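Fatty acyl CoA synthetase FADD13 (FATTY-ACYL-CoA SYNTHETASE) (Mycobacterium tuberculosis, PDB 3R44) belongs to the ANL superfamily of AMP-binding enzymes, with a large AMP-binding domain followed by a smaller C-terminal domain. Local coordinates at residues P127-D130 with A131-Q135; L503-V506 with L507-Q510; V42-T45 with Y46-N50. All blocks are in the same frame, centred on the assembly; numbering follows the deposited sequence.

Interaction 1: P127-D130 with A131-Q135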
loop_
_atom_site.group_PDB
_atom_site.type_symbol
_atom_site.label_atom_id
_atom_site.label_comp_id
_atom_site.label_asym_id
_atom_site.label_seq_id
_atom_site.Cartn_x
_atom_site.Cartn_y
_atom_site.Cartn_z
ATOM N N PRO A 127 3.839 24.195 3.895
ATOM C CA PRO A 127 4.163 24.363 5.301
ATOM C C PRO A 127 5.175 23.361 5.867
ATOM O O PRO A 127 6.007 23.753 6.695
ATOM C CB PRO A 127 2.800 24.195 5.999
ATOM C CG PRO A 127 1.791 24.393 4.925
ATOM C CD PRO A 127 2.428 23.831 3.727
ATOM N N VAL A 128 5.103 22.090 5.461
ATOM C CA VAL A 128 6.113 21.115 5.871
ATOM C C VAL A 128 7.505 21.479 5.363
ATOM O O VAL A 128 8.473 21.439 6.129
ATOM C CB VAL A 128 5.745 19.641 5.439
ATOM C CG1 VAL A 128 6.961 18.792 5.254
ATOM C CG2 VAL A 128 4.783 19.017 6.458
ATOM N N ILE A 129 7.592 21.852 4.089
ATOM C CA ILE A 129 8.872 22.174 3.484
ATOM C C ILE A 129 9.445 23.419 4.146
ATOM O O ILE A 129 10.643 23.478 4.452
ATOM C CB ILE A 129 8.754 22.367 1.946
ATOM C CG1 ILE A 129 8.425 21.058 1.253
ATOM C CG2 ILE A 129 10.038 23.059 1.403
ATOM C CD1 ILE A 129 9.456 19.862 1.494
ATOM N N ASP A 130 8.593 24.410 4.397
ATOM C CA ASP A 130 9.037 25.629 5.077
ATOM C C ASP A 130 9.630 25.321 6.445
ATOM O O ASP A 130 10.723 25.783 6.774
ATOM C CB ASP A 130 7.878 26.619 5.233
ATOM C CG ASP A 130 7.492 27.281 3.907
ATOM O OD1 ASP A 130 8.225 27.131 2.901
ATOM O OD2 ASP A 130 6.437 27.938 3.857
ATOM N N ALA A 131 8.917 24.499 7.215
ATOM C CA ALA A 131 9.372 24.102 8.545
ATOM C C ALA A 131 10.740 23.404 8.406
ATOM O O ALA A 131 11.671 23.675 9.171
ATOM C CB ALA A 131 8.336 23.174 9.219
ATOM N N ILE A 132 10.862 22.513 7.425
ATOM C CA ILE A 132 12.133 21.799 7.194
ATOM C C ILE A 132 13.295 22.741 6.778
ATOM O O ILE A 132 14.395 22.654 7.329
ATOM C CB ILE A 132 12.010 20.636 6.173
ATOM C CG1 ILE A 132 11.044 19.559 6.688
ATOM C CG2 ILE A 132 13.401 20.019 5.935
ATOM C CD1 ILE A 132 10.730 18.465 5.689
ATOM N N ARG A 133 13.046 23.642 5.831
ATOM C CA ARG A 133 14.093 24.561 5.343
ATOM C C ARG A 133 14.530 25.590 6.416
ATOM O O ARG A 133 15.667 26.055 6.385
ATOM C CB ARG A 133 13.652 25.276 4.057
ATOM C CG ARG A 133 13.374 24.343 2.865
ATOM C CD ARG A 133 13.208 25.127 1.567
ATOM N NE ARG A 133 14.511 25.645 1.124
ATOM C CZ ARG A 133 14.724 26.411 0.052
ATOM N NH1 ARG A 133 13.714 26.802 -0.716
ATOM N NH2 ARG A 133 15.968 26.801 -0.242
ATOM N N ALA A 134 13.624 25.907 7.343
ATOM C CA ALA A 134 13.886 26.738 8.527
ATOM C C ALA A 134 14.815 26.108 9.609
ATOM O O ALA A 134 15.418 26.844 10.372
ATOM C CB ALA A 134 12.559 27.175 9.162
ATOM N N GLN A 135 14.917 24.775 9.680
ATOM C CA GLN A 135 15.918 24.075 10.535
ATOM C C GLN A 135 17.335 24.690 10.390
ATOM O O GLN A 135 17.714 25.160 9.311
ATOM C CB GLN A 135 15.962 22.564 10.181
ATOM C CG GLN A 135 14.824 21.671 10.775
ATOM C CD GLN A 135 14.562 20.345 9.995
ATOM O OE1 GLN A 135 15.479 19.746 9.405
ATOM N NE2 GLN A 135 13.283 19.901 9.987
#
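Val128 and Ile132, one helical turn apart, run alongside each other in the same direction, with Val128 CG1 3.8 Å from Ile132 CD1. Two branched aliphatic side chains suit this place, since they meet through their methyl ends on the face turned to helix 104-114. The valine reaches along the helix because its CG1 is anti to the backbone N (chi1 153°), while CG1 of Ile132 comes within 3.2 Å of Val128 O. Ile129 and Arg133 make the next pair: CG2 of Ile129 sits 3.8 Å from CD of Arg133, so the isoleucine packs on the aliphatic part of the arginine, and the bend at chi3 (72°) then leads the guanidinium away from the contact. The small methyls of Ala131 and Ala134 suit the exposed side and lie against carbonyls of the preceding turn; CB of Ala134 is 3.3 Å from Asp130 O.

Beneath the side chains, i to i+4 hydrogen bonds fix this spacing. Arg133 N gives the shortest, 2.8 Å to Ile129 O, and Ile132 N is 2.9 Å from Val128 O. Ala131 N to Pro127 O and Ala134 N to Asp130 O complete the set, the last near the helix end.

In the beta-alpha-beta unit formed by strand 118-121, helix 126-134 and strand 144-147, Ile129 packs on Val119 and Tyr121, and Ile129, Ile132 and Arg133 meet Trp145. Val128 and Ile132 also rest on Val107 of helix 104-114, where Gln135 OE1 bonds to Ser108 OG.

Interaction 2: L503-V506 with L507-Q510; sequences LKTV and LREQ
Gln510 N donates to Val506 O at 2.7 Å, the shortest of four i to i+4 hydrogen bonds that open helix 504-511. Leu503, at the N-cap position, starts the series by accepting from Leu507 N through its backbone O. The extended Gln510 side chain crosses the valine at an angle, bringing NE2 4.0 Å from Val506 CG1.

Arg508 folds back along the first turn. With CG anti to its own carbonyl carbon (chi1 -66°) and the chain extended to NE, CG passes 3.3 Å from Lys504 O and the guanidinium arrives over the start of the helix. One face of that group covers Lys504 C, which lies 3.6 Å from NH1, while Thr505 CG2 sits at the edge, in plane. A long, flat-ended residue suits this place, because Arg508 NH2 can reach a salt bridge with Asp414. Lys504 NZ turns instead to Glu429 and Val443 O, so each cation has an acidic partner of its own.

Leu507 supplies the buried apolar side, packing on Ala442 and Ile444 of strand 438-448, while Val506, Leu507 and Gln510 touch the loop at Pro495.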
loop_
_atom_site.group_PDB
_atom_site.type_symbol
_atom_site.label_atom_id
_atom_site.label_comp_id
_atom_site.label_asym_id
_atom_site.label_seq_id
_atom_site.Cartn_x
_atom_site.Cartn_y
_atom_site.Cartn_z
ATOM N N LEU A 503 -10.175 -1.769 15.800
ATOM C CA LEU A 503 -9.242 -0.661 15.676
ATOM C C LEU A 503 -8.230 -0.747 16.814
ATOM O O LEU A 503 -8.424 -0.159 17.889
ATOM C CB LEU A 503 -10.013 0.657 15.731
ATOM C CG LEU A 503 -10.956 0.852 14.547
ATOM C CD1 LEU A 503 -11.798 2.109 14.771
ATOM C CD2 LEU A 503 -10.164 0.931 13.229
ATOM N N LYS A 504 -7.169 -1.505 16.613
ATOM C CA LYS A 504 -6.125 -1.633 17.664
ATOM C C LYS A 504 -5.438 -0.321 18.057
ATOM O O LYS A 504 -5.033 -0.149 19.225
ATOM C CB LYS A 504 -5.130 -2.738 17.310
ATOM C CG LYS A 504 -5.817 -4.057 17.324
ATOM C CD LYS A 504 -4.915 -5.227 17.212
ATOM C CE LYS A 504 -5.741 -6.495 17.502
ATOM N NZ LYS A 504 -4.907 -7.589 17.788
ATOM N N THR A 505 -5.347 0.646 17.140
ATOM C CA THR A 505 -4.771 1.947 17.484
ATOM C C THR A 505 -5.669 2.662 18.510
ATOM O O THR A 505 -5.197 3.291 19.442
ATOM C CB THR A 505 -4.667 2.852 16.253
ATOM O OG1 THR A 505 -5.956 2.890 15.619
ATOM C CG2 THR A 505 -3.692 2.304 15.259
ATOM N N VAL A 506 -6.975 2.547 18.327
ATOM C CA VAL A 506 -7.952 3.093 19.307
ATOM C C VAL A 506 -7.860 2.343 20.661
ATOM O O VAL A 506 -7.775 2.983 21.731
ATOM C CB VAL A 506 -9.383 3.138 18.751
ATOM C CG1 VAL A 506 -10.366 3.649 19.840
ATOM C CG2 VAL A 506 -9.427 4.079 17.470
ATOM N N LEU A 507 -7.782 1.010 20.614
ATOM C CA LEU A 507 -7.576 0.269 21.831
ATOM C C LEU A 507 -6.383 0.749 22.593
ATOM O O LEU A 507 -6.485 0.930 23.797
ATOM C CB LEU A 507 -7.402 -1.202 21.571
ATOM C CG LEU A 507 -8.704 -1.973 21.384
ATOM C CD1 LEU A 507 -8.327 -3.408 20.849
ATOM C CD2 LEU A 507 -9.546 -2.088 22.683
ATOM N N ARG A 508 -5.235 0.936 21.918
ATOM C CA ARG A 508 -4.013 1.381 22.596
ATOM C C ARG A 508 -4.199 2.759 23.238
ATOM O O ARG A 508 -3.696 2.992 24.333
ATOM C CB ARG A 508 -2.778 1.439 21.641
ATOM C CG ARG A 508 -2.336 0.090 21.118
ATOM C CD ARG A 508 -1.168 0.195 20.106
ATOM N NE ARG A 508 -1.066 -1.109 19.484
ATOM C CZ ARG A 508 -1.422 -1.424 18.245
ATOM N NH1 ARG A 508 -1.870 -0.501 17.386
ATOM N NH2 ARG A 508 -1.311 -2.699 17.875
ATOM N N GLU A 509 -4.962 3.635 22.569
ATOM C CA GLU A 509 -5.302 4.938 23.097
ATOM C C GLU A 509 -6.183 4.818 24.326
ATOM O O GLU A 509 -6.011 5.528 25.312
ATOM C CB GLU A 509 -6.112 5.736 22.067
ATOM C CG GLU A 509 -5.335 6.468 20.985
ATOM C CD GLU A 509 -6.279 7.025 19.880
ATOM O OE1 GLU A 509 -7.425 7.447 20.202
ATOM O OE2 GLU A 509 -5.880 7.019 18.692
ATOM N N GLN A 510 -7.194 3.974 24.226
ATOM C CA GLN A 510 -8.138 3.798 25.314
ATOM C C GLN A 510 -7.428 3.371 26.581
ATOM O O GLN A 510 -7.625 3.982 27.653
ATOM C CB GLN A 510 -9.168 2.749 24.927
ATOM C CG GLN A 510 -10.271 3.243 23.986
ATOM C CD GLN A 510 -11.217 2.148 23.604
ATOM O OE1 GLN A 510 -10.929 0.971 23.802
ATOM N NE2 GLN A 510 -12.369 2.516 23.085
#

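Interaction 3: V42-T45 with Y46-N50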
loop_
_atom_site.group_PDB
_atom_site.type_symbol
_atom_site.label_atom_id
_atom_site.label_comp_id
_atom_site.label_asym_id
_atom_site.label_seq_id
_atom_site.Cartn_x
_atom_site.Cartn_y
_atom_site.Cartn_z
ATOM N N VAL A 42 -7.889 18.149 -17.129
ATOM C CA VAL A 42 -6.780 17.457 -17.820
ATOM C C VAL A 42 -7.357 16.245 -18.584
ATOM O O VAL A 42 -8.112 15.450 -18.023
ATOM C CB VAL A 42 -5.730 17.026 -16.804
ATOM C CG1 VAL A 42 -4.643 16.173 -17.458
ATOM C CG2 VAL A 42 -5.140 18.282 -16.065
ATOM N N ARG A 43 -7.078 16.143 -19.883
ATOM C CA ARG A 43 -7.509 14.985 -20.692
ATOM C C ARG A 43 -6.372 14.729 -21.685
ATOM O O ARG A 43 -6.288 15.385 -22.714
ATOM C CB ARG A 43 -8.848 15.208 -21.414
ATOM C CG ARG A 43 -9.396 13.991 -22.211
ATOM C CD ARG A 43 -10.858 14.255 -22.825
ATOM N NE ARG A 43 -11.801 14.589 -21.756
ATOM C CZ ARG A 43 -12.515 13.717 -21.035
ATOM N NH1 ARG A 43 -12.463 12.376 -21.236
ATOM N NH2 ARG A 43 -13.264 14.203 -20.058
ATOM N N MET A 44 -5.470 13.819 -21.360
ATOM C CA MET A 44 -4.237 13.670 -22.142
ATOM C C MET A 44 -4.139 12.306 -22.745
ATOM O O MET A 44 -4.482 11.352 -22.088
ATOM C CB MET A 44 -3.052 13.906 -21.263
ATOM C CG MET A 44 -2.911 15.389 -20.948
ATOM S SD MET A 44 -1.615 15.629 -19.756
ATOM C CE MET A 44 -0.156 14.927 -20.525
ATOM N N THR A 45 -3.652 12.237 -23.989
ATOM C CA THR A 45 -3.397 10.972 -24.649
ATOM C C THR A 45 -2.047 10.394 -24.234
ATOM O O THR A 45 -1.239 11.045 -23.599
ATOM C CB THR A 45 -3.345 11.129 -26.133
ATOM O OG1 THR A 45 -2.273 12.025 -26.418
ATOM C CG2 THR A 45 -4.687 11.711 -26.716
ATOM N N TYR A 46 -1.819 9.139 -24.585
ATOM C CA TYR A 46 -0.509 8.513 -24.299
ATOM C C TYR A 46 0.648 9.274 -24.943
ATOM O O TYR A 46 1.698 9.473 -24.326
ATOM C CB TYR A 46 -0.475 7.016 -24.622
ATOM C CG TYR A 46 -0.926 6.246 -23.438
ATOM C CD1 TYR A 46 -2.221 5.723 -23.367
ATOM C CD2 TYR A 46 -0.090 6.074 -22.360
ATOM C CE1 TYR A 46 -2.644 5.044 -22.250
ATOM C CE2 TYR A 46 -0.494 5.428 -21.234
ATOM C CZ TYR A 46 -1.774 4.903 -21.157
ATOM O OH TYR A 46 -2.118 4.232 -19.973
ATOM N N ALA A 47 0.461 9.724 -26.175
ATOM C CA ALA A 47 1.519 10.539 -26.824
ATOM C C ALA A 47 1.795 11.825 -26.011
ATOM O O ALA A 47 2.963 12.209 -25.805
ATOM C CB ALA A 47 1.163 10.875 -28.284
ATOM N N GLN A 48 0.745 12.478 -25.517
ATOM C CA GLN A 48 0.956 13.688 -24.674
ATOM C C GLN A 48 1.602 13.373 -23.337
ATOM O O GLN A 48 2.476 14.121 -22.863
ATOM C CB GLN A 48 -0.325 14.471 -24.438
ATOM C CG GLN A 48 -0.959 14.919 -25.736
ATOM C CD GLN A 48 -2.350 15.494 -25.543
ATOM O OE1 GLN A 48 -3.252 14.870 -24.939
ATOM N NE2 GLN A 48 -2.552 16.675 -26.088
ATOM N N MET A 49 1.215 12.248 -22.747
ATOM C CA MET A 49 1.780 11.904 -21.486
ATOM C C MET A 49 3.295 11.615 -21.667
ATOM O O MET A 49 4.112 12.018 -20.824
ATOM C CB MET A 49 1.093 10.680 -20.904
ATOM C CG MET A 49 1.558 10.446 -19.486
ATOM S SD MET A 49 0.291 9.586 -18.572
ATOM C CE MET A 49 0.878 7.944 -18.812
ATOM N N ASN A 50 3.647 10.853 -22.711
ATOM C CA ASN A 50 5.046 10.566 -22.988
ATOM C C ASN A 50 5.825 11.891 -23.194
ATOM O O ASN A 50 6.938 12.077 -22.657
ATOM C CB ASN A 50 5.257 9.625 -24.188
ATOM C CG ASN A 50 6.683 9.194 -24.315
ATOM O OD1 ASN A 50 7.233 8.560 -23.393
ATOM N ND2 ASN A 50 7.349 9.648 -25.363
#
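Strand 42-45 leads directly into helix 46-62, the short segments 42-45 and 46-50 meeting at 95° with their axes 5.0 Å apart at closest approach, and Thr45 at the corner caps the helix. Thr45 and Gln48 form a capping box, in which each side chain serves the other's backbone N-H. Gln48 N donates to Thr45 OG1 at 3.2 Å; in return, Thr45 N donates to Gln48 OE1 at 2.8 Å, in the plane of the amide carbonyl and on a lone pair. Threonine suits the N-cap because its hydroxyl, placed between backbone N and carbonyl carbon (chi1 61°), can accept from Gln48 N in the first turn. Glutamine is long enough to return across the corner: CG lies only 3.3 Å from Thr45 OG1, and OE1 also approaches Met44 CA at 3.2 Å. Met49 N then bonds to Thr45 O at 2.9 Å, beginning the regular helical pattern.

Met44 completes the corner with a flexible apolar arm. Its chain bends at chi3 (58°), curling CE back to 3.6 Å from Gln48 O and 4.4 Å from Met49 CB.

Strand 42-45 is an outermost strand of the large mixed sheet, antiparallel to strand 33-37, and Arg43 reaches Glu257 in a salt bridge. Tyr46 packs on Leu22 and Arg25 of helix 18-28 while its OH bonds to Val237 O; Met44 and Met49 meet helix 79-91 through Val79, Cys83 and Tyr86.

In the fold
Interactions 1 and 2 are turns of helix and interaction 3 a strand-to-helix corner, in the chain order 3, 1, 2. Interactions 1 and 3 both belong to the AMP-binding family region, yet their centres are about 34 Å apart: one packs on the four-stranded parallel sheet, the other edges the large mixed sheet. Interaction 2 lies on the last helix, its centre about 31 Å from that of interaction 1 and about 45 Å from that of interaction 3, across the chain's centre from the latter. The bound histidine, whose pocket includes Ile18, Gly169 and His192, is about 14 Å from the Tyr46 side chain. A malonate ion, probably from the crystallisation liquor, lies about 4 Å from the Val506 side chain.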